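Local coordinates for protein fructose permease (Bacillus subtilis, PDB 1BLE) that takes part in fructose uptake by the phosphoenolpyruvate-dependent sugar phosphotransferase system, being phosphorylated on a histidine and passing the phosphoryl group to the incoming sugar, at residues I32-D37 / L82-P87. Sequence-based numbering, arbitrary orientation.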
ATOM      1  N   ILE A  32       2.913 -10.620  -8.007  1.00 48.89           N
ATOM      2  CA  ILE A  32       1.582 -10.163  -8.289  1.00 49.46           C
ATOM      3  C   ILE A  32       0.565 -11.184  -7.809  1.00 50.08           C
ATOM      4  O   ILE A  32       0.685 -12.377  -8.095  1.00 51.81           O
ATOM      5  CB  ILE A  32       1.415  -9.925  -9.789  1.00 48.40           C
ATOM      6  CG1 ILE A  32       2.431  -8.900 -10.263  1.00 50.68           C
ATOM      7  CG2 ILE A  32       0.025  -9.445 -10.091  1.00 44.16           C
ATOM      8  CD1 ILE A  32       2.702  -8.990 -11.737  1.00 55.90           C
ATOM      9  N   VAL A  33      -0.405 -10.724  -7.027  1.00 50.45           N
ATOM     10  CA  VAL A  33      -1.478 -11.615  -6.549  1.00 48.93           C
ATOM     11  C   VAL A  33      -2.591 -11.492  -7.584  1.00 48.02           C
ATOM     12  O   VAL A  33      -3.027 -10.385  -7.928  1.00 48.04           O
ATOM     13  CB  VAL A  33      -1.984 -11.218  -5.124  1.00 45.60           C
ATOM     14  CG1 VAL A  33      -3.254 -11.945  -4.777  1.00 44.96           C
ATOM     15  CG2 VAL A  33      -0.961 -11.598  -4.120  1.00 42.42           C
ATOM     16  N   VAL A  34      -2.969 -12.622  -8.164  1.00 46.77           N
ATOM     17  CA  VAL A  34      -4.002 -12.618  -9.202  1.00 45.56           C
ATOM     18  C   VAL A  34      -5.276 -13.228  -8.602  1.00 46.06           C
ATOM     19  O   VAL A  34      -5.294 -14.391  -8.211  1.00 47.32           O
ATOM     20  CB  VAL A  34      -3.509 -13.420 -10.457  1.00 43.40           C
ATOM     21  CG1 VAL A  34      -4.453 -13.284 -11.599  1.00 43.16           C
ATOM     22  CG2 VAL A  34      -2.124 -12.950 -10.890  1.00 40.52           C
ATOM     23  N   SER A  35      -6.316 -12.416  -8.457  1.00 46.56           N
ATOM     24  CA  SER A  35      -7.582 -12.889  -7.885  1.00 49.27           C
ATOM     25  C   SER A  35      -8.599 -11.806  -8.041  1.00 51.35           C
ATOM     26  O   SER A  35      -8.330 -10.695  -7.650  1.00 52.07           O
ATOM     27  CB  SER A  35      -7.440 -13.212  -6.393  1.00 47.75           C
ATOM     28  OG  SER A  35      -8.705 -13.149  -5.736  1.00 42.59           O
ATOM     29  N   ASP A  36      -9.779 -12.129  -8.579  1.00 56.93           N
ATOM     30  CA  ASP A  36     -10.841 -11.128  -8.764  1.00 58.74           C
ATOM     31  C   ASP A  36     -11.402 -10.660  -7.418  1.00 60.81           C
ATOM     32  O   ASP A  36     -11.511  -9.465  -7.192  1.00 63.03           O
ATOM     33  CB  ASP A  36     -11.966 -11.652  -9.663  1.00 57.87           C
ATOM     34  CG  ASP A  36     -11.560 -11.759 -11.145  1.00 58.16           C
ATOM     35  OD1 ASP A  36     -10.557 -12.442 -11.462  1.00 55.65           O
ATOM     36  OD2 ASP A  36     -12.273 -11.179 -11.994  1.00 57.05           O
ATOM     37  N   ASP A  37     -11.643 -11.594  -6.496  1.00 62.55           N
ATOM     38  CA  ASP A  37     -12.181 -11.289  -5.164  1.00 64.86           C
ATOM     39  C   ASP A  37     -11.281 -10.304  -4.397  1.00 62.69           C
ATOM     40  O   ASP A  37     -11.721  -9.271  -3.925  1.00 63.05           O
ATOM     41  CB  ASP A  37     -12.306 -12.584  -4.322  1.00 74.86           C
ATOM     42  CG  ASP A  37     -13.357 -13.584  -4.859  1.00 82.16           C
ATOM     43  OD1 ASP A  37     -13.326 -13.940  -6.066  1.00 88.81           O
ATOM     44  OD2 ASP A  37     -14.186 -14.068  -4.041  1.00 86.03           O
ATOM     45  N   LEU A  82       3.725 -15.060  -9.742  1.00 52.40           N
ATOM     46  CA  LEU A  82       2.275 -14.905  -9.455  1.00 49.82           C
ATOM     47  C   LEU A  82       1.811 -15.742  -8.247  1.00 49.64           C
ATOM     48  O   LEU A  82       2.313 -16.856  -8.004  1.00 50.96           O
ATOM     49  CB  LEU A  82       1.451 -15.318 -10.671  1.00 46.67           C
ATOM     50  CG  LEU A  82       1.815 -14.631 -11.987  1.00 45.24           C
ATOM     51  CD1 LEU A  82       0.998 -15.197 -13.127  1.00 49.10           C
ATOM     52  CD2 LEU A  82       1.549 -13.147 -11.869  1.00 48.49           C
ATOM     53  N   LEU A  83       0.869 -15.191  -7.490  1.00 45.37           N
ATOM     54  CA  LEU A  83       0.307 -15.865  -6.345  1.00 43.62           C
ATOM     55  C   LEU A  83      -1.171 -16.070  -6.603  1.00 43.54           C
ATOM     56  O   LEU A  83      -1.865 -15.146  -7.049  1.00 45.07           O
ATOM     57  CB  LEU A  83       0.504 -15.019  -5.105  1.00 48.62           C
ATOM     58  CG  LEU A  83       1.866 -15.247  -4.449  1.00 53.66           C
ATOM     59  CD1 LEU A  83       2.049 -14.272  -3.290  1.00 54.00           C
ATOM     60  CD2 LEU A  83       1.951 -16.698  -3.979  1.00 52.03           C
ATOM     61  N   PHE A  84      -1.663 -17.272  -6.334  1.00 41.75           N
ATOM     62  CA  PHE A  84      -3.074 -17.582  -6.562  1.00 42.81           C
ATOM     63  C   PHE A  84      -3.693 -18.151  -5.290  1.00 44.56           C
ATOM     64  O   PHE A  84      -3.023 -18.786  -4.497  1.00 46.05           O
ATOM     65  CB  PHE A  84      -3.230 -18.605  -7.721  1.00 42.57           C
ATOM     66  CG  PHE A  84      -2.794 -18.084  -9.068  1.00 41.46           C
ATOM     67  CD1 PHE A  84      -3.648 -17.341  -9.853  1.00 40.53           C
ATOM     68  CD2 PHE A  84      -1.496 -18.276  -9.518  1.00 40.52           C
ATOM     69  CE1 PHE A  84      -3.196 -16.800 -11.056  1.00 41.12           C
ATOM     70  CE2 PHE A  84      -1.061 -17.738 -10.699  1.00 40.52           C
ATOM     71  CZ  PHE A  84      -1.899 -17.006 -11.468  1.00 40.52           C
ATOM     72  N   GLU A  85      -4.978 -17.892  -5.090  1.00 48.87           N
ATOM     73  CA  GLU A  85      -5.725 -18.405  -3.932  1.00 52.07           C
ATOM     74  C   GLU A  85      -6.150 -19.841  -4.239  1.00 55.96           C
ATOM     75  O   GLU A  85      -6.280 -20.653  -3.323  1.00 61.58           O
ATOM     76  CB  GLU A  85      -7.044 -17.667  -3.783  1.00 50.53           C
ATOM     77  CG  GLU A  85      -7.244 -16.689  -2.701  1.00 55.26           C
ATOM     78  CD  GLU A  85      -8.697 -16.205  -2.756  1.00 64.13           C
ATOM     79  OE1 GLU A  85      -9.099 -15.560  -3.769  1.00 65.74           O
ATOM     80  OE2 GLU A  85      -9.461 -16.524  -1.820  1.00 68.94           O
ATOM     81  N   ASN A  86      -6.426 -20.121  -5.522  1.00 56.27           N
ATOM     82  CA  ASN A  86      -6.952 -21.419  -5.983  1.00 55.48           C
ATOM     83  C   ASN A  86      -6.601 -21.749  -7.444  1.00 55.30           C
ATOM     84  O   ASN A  86      -6.108 -20.893  -8.165  1.00 58.07           O
ATOM     85  CB  ASN A  86      -8.476 -21.376  -5.850  1.00 54.94           C
ATOM     86  CG  ASN A  86      -9.104 -20.218  -6.640  1.00 58.11           C
ATOM     87  OD1 ASN A  86      -9.830 -19.384  -6.094  1.00 58.77           O
ATOM     88  ND2 ASN A  86      -8.809 -20.164  -7.932  1.00 58.82           N
ATOM     89  N   PRO A  87      -6.931 -22.975  -7.920  1.00 54.91           N
ATOM     90  CA  PRO A  87      -6.641 -23.374  -9.313  1.00 53.19           C
ATOM     91  C   PRO A  87      -7.630 -22.863 -10.419  1.00 54.30           C
ATOM     92  O   PRO A  87      -7.324 -22.930 -11.620  1.00 56.64           O
ATOM     93  CB  PRO A  87      -6.657 -24.896  -9.239  1.00 49.37           C
ATOM     94  CG  PRO A  87      -6.618 -25.201  -7.759  1.00 53.22           C
ATOM     95  CD  PRO A  87      -7.392 -24.127  -7.138  1.00 52.87           C
TER
HETATM   96  O   HOH W   1      -6.148 -16.646  -7.302  1.00 54.94           O
HETATM   97  O   HOH W   2     -10.552 -15.130  -6.389  1.00 57.98           O
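The Phe84 ring meets Val34 obliquely: its CE1 corner comes 3.4 Å from Val34 CB, with CG1 and CG2 a little further off, and the two side chains run alongside each other in the same direction. Val34 CG2 lies beside its own backbone N (CG1 being the anti branch, chi1 -172°), and from there it touches Leu82 CD2 at 3.8 Å; Leu82 CD2 also packs on Ile32 CB. Val33 and Leu83 point to the other face of the sheet, where Val33 CG2 rests on Leu83 CB. On that face Phe13 packs against Val33, and the side chain of His15, the active-site histidine that carries the phosphoryl group during turnover, lies about 9 Å from that of Leu83.

Underneath is parallel strand pairing. Leu83 N donates to Ile32 O (2.9 Å), and Leu83 O accepts from Val34 N (3.0 Å). The next bond of that pattern is replaced by a water, which donates to Val34 O and accepts from Glu85 N as the two strands diverge. Farther on, a second water bridges Ser35 OG and Glu85 OE1, which lie 3.1 Å apart. Ser35 OG caps the following helix at Ile38 N, while Glu85 OE2 forms a salt bridge with Arg44.

The contact lies at the C-terminal ends of the neighbouring strands 30-34 and 79-84, in the parallel part of a mixed α/β sheet. Strand 57-61 flanks the first and strand 3-10 the second, and Met66 of helix 63-71 covers Ile32, Val34 and Leu82.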